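Local coordinates for ferric iron-binding protein HitA (Pseudomonas aeruginosa PAO1, PDB 6IWF) that binds ferric iron and probably serves as the solute-binding component of an iron uptake system, at residues 229-234 and 243-248. Residues are numbered along the deposited sequence; the frame is centred on the assembly and turned at random.
Sequences AAVLKS and QFVAFM
Val245 and Met248 of helix 238-248 pack on Ala229 and Val231 of strand 224-231. The side chains that meet are apolar, and no hydrogen bond joins the two segments.

Two valine methyls meet directly. Val231 CG2 meets Val245 CG2 at 3.7 Å, and the two side chains cross obliquely. In Val245, CG1 is anti to the backbone N (chi1 173°), which leaves CG2 beside that N and directed at the strand. Val245 CG2 also lies 4.2 Å from Ala230 C, so it rests on the strand backbone as well. More loosely, Val245 CG2 is 4.5 Å from Ala229 CB.

Met248 touches through its thioether. Met248 SD sits 3.7 Å from Ala229 CB. The chain is extended at chi2 and then bends at chi3 (76°), and Met248 CE comes to 4.1 Å from Ala229 CB. Sulfur and terminal methyl thus share one small alanine partner.

Strand and helix run nearly antiparallel, at 161°, with their axes 8.5 Å apart. Ala229 and Val245 have the closest CA atoms, at 6.8 Å. Val56 and Tyr58 of strand 56-59 and Ile97 and Ile99 of strand 97-108 extend the same layer under the helix. Ala230 points its CB away from the helix, and that side chain touches Leu74 and Trp96.

This is helix-on-sheet packing in a periplasmic binding protein fold. The side chain of Ala229 is about 11 Å from that of Glu60, an iron-binding residue with no iron bound here. With all five touching residues buried and only apolar side chains meeting, the contact probably contributes by van der Waals packing and the exclusion of water, alongside strands 56-59 and 97-108.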
loop_
_atom_site.group_PDB
_atom_site.type_symbol
_atom_site.label_atom_id
_atom_site.label_comp_id
_atom_site.label_asym_id
_atom_site.label_seq_id
_atom_site.Cartn_x
_atom_site.Cartn_y
_atom_site.Cartn_z
ATOM N N ALA A 229 -2.101 8.429 -6.596
ATOM C CA ALA A 229 -2.443 9.826 -6.417
ATOM C C ALA A 229 -3.384 10.272 -7.520
ATOM O O ALA A 229 -3.461 9.667 -8.591
ATOM C CB ALA A 229 -1.206 10.728 -6.410
ATOM N N ALA A 230 -4.084 11.362 -7.249
ATOM C CA ALA A 230 -5.105 11.836 -8.172
ATOM C C ALA A 230 -5.351 13.312 -7.920
ATOM O O ALA A 230 -5.133 13.811 -6.818
ATOM C CB ALA A 230 -6.415 11.048 -8.016
ATOM N N VAL A 231 -5.801 13.999 -8.969
ATOM C CA VAL A 231 -6.291 15.375 -8.906
ATOM C C VAL A 231 -7.808 15.349 -8.754
ATOM O O VAL A 231 -8.494 14.628 -9.480
ATOM C CB VAL A 231 -5.895 16.136 -10.181
ATOM C CG1 VAL A 231 -6.538 17.537 -10.201
ATOM C CG2 VAL A 231 -4.374 16.211 -10.291
ATOM N N LEU A 232 -8.343 16.162 -7.843
ATOM C CA LEU A 232 -9.790 16.204 -7.658
ATOM C C LEU A 232 -10.431 17.027 -8.770
ATOM O O LEU A 232 -9.931 18.093 -9.138
ATOM C CB LEU A 232 -10.153 16.793 -6.293
ATOM C CG LEU A 232 -10.060 15.878 -5.071
ATOM C CD1 LEU A 232 -10.887 14.610 -5.292
ATOM C CD2 LEU A 232 -8.615 15.531 -4.704
ATOM N N LYS A 233 -11.538 16.515 -9.319
ATOM C CA LYS A 233 -12.238 17.242 -10.373
ATOM C C LYS A 233 -12.700 18.609 -9.892
ATOM O O LYS A 233 -12.753 19.566 -10.679
ATOM C CB LYS A 233 -13.432 16.416 -10.859
ATOM C CG LYS A 233 -13.822 16.661 -12.297
ATOM C CD LYS A 233 -14.309 15.373 -12.943
ATOM C CE LYS A 233 -15.500 15.612 -13.847
ATOM N NZ LYS A 233 -15.852 14.358 -14.573
ATOM N N SER A 234 -13.012 18.720 -8.602
ATOM C CA SER A 234 -13.499 19.945 -7.984
ATOM C C SER A 234 -12.406 20.981 -7.738
ATOM O O SER A 234 -12.729 22.105 -7.342
ATOM C CB SER A 234 -14.180 19.609 -6.653
ATOM O OG SER A 234 -13.241 19.125 -5.699
ATOM N N GLN A 243 0.323 19.702 -12.043
ATOM C CA GLN A 243 1.766 19.853 -11.884
ATOM C C GLN A 243 2.274 19.060 -10.688
ATOM O O GLN A 243 3.354 18.451 -10.744
ATOM C CB GLN A 243 2.093 21.336 -11.717
ATOM C CG GLN A 243 3.543 21.684 -11.698
ATOM C CD GLN A 243 3.732 23.186 -11.707
ATOM O OE1 GLN A 243 2.822 23.927 -12.081
ATOM N NE2 GLN A 243 4.908 23.644 -11.281
ATOM N N PHE A 244 1.518 19.077 -9.590
ATOM C CA PHE A 244 1.937 18.366 -8.389
ATOM C C PHE A 244 2.017 16.860 -8.629
ATOM O O PHE A 244 3.004 16.218 -8.254
ATOM C CB PHE A 244 0.987 18.677 -7.234
ATOM C CG PHE A 244 1.416 18.073 -5.942
ATOM C CD1 PHE A 244 1.038 16.771 -5.598
ATOM C CD2 PHE A 244 2.240 18.778 -5.076
ATOM C CE1 PHE A 244 1.466 16.200 -4.405
ATOM C CE2 PHE A 244 2.665 18.214 -3.883
ATOM C CZ PHE A 244 2.270 16.928 -3.544
ATOM N N VAL A 245 0.977 16.275 -9.231
ATOM C CA VAL A 245 0.989 14.826 -9.443
ATOM C C VAL A 245 2.097 14.447 -10.419
ATOM O O VAL A 245 2.803 13.452 -10.221
ATOM C CB VAL A 245 -0.387 14.317 -9.915
ATOM C CG1 VAL A 245 -0.293 12.850 -10.284
ATOM C CG2 VAL A 245 -1.404 14.479 -8.801
ATOM N N ALA A 246 2.308 15.267 -11.452
ATOM C CA ALA A 246 3.430 15.033 -12.354
ATOM C C ALA A 246 4.761 15.077 -11.607
ATOM O O ALA A 246 5.662 14.272 -11.879
ATOM C CB ALA A 246 3.399 16.056 -13.491
ATOM N N PHE A 247 4.899 15.996 -10.650
ATOM C CA PHE A 247 6.150 16.095 -9.909
ATOM C C PHE A 247 6.359 14.880 -9.008
ATOM O O PHE A 247 7.504 14.478 -8.765
ATOM C CB PHE A 247 6.180 17.403 -9.114
ATOM C CG PHE A 247 7.399 17.573 -8.270
ATOM C CD1 PHE A 247 8.589 18.009 -8.832
ATOM C CD2 PHE A 247 7.360 17.299 -6.913
ATOM C CE1 PHE A 247 9.718 18.156 -8.055
ATOM C CE2 PHE A 247 8.486 17.450 -6.129
ATOM C CZ PHE A 247 9.669 17.890 -6.709
ATOM N N MET A 248 5.276 14.252 -8.547
ATOM C CA MET A 248 5.430 13.045 -7.740
ATOM C C MET A 248 6.115 11.935 -8.521
ATOM O O MET A 248 6.730 11.050 -7.919
ATOM C CB MET A 248 4.065 12.568 -7.237
ATOM C CG MET A 248 3.332 13.593 -6.392
ATOM S SD MET A 248 1.738 12.906 -5.875
ATOM C CE MET A 248 2.304 11.802 -4.573
#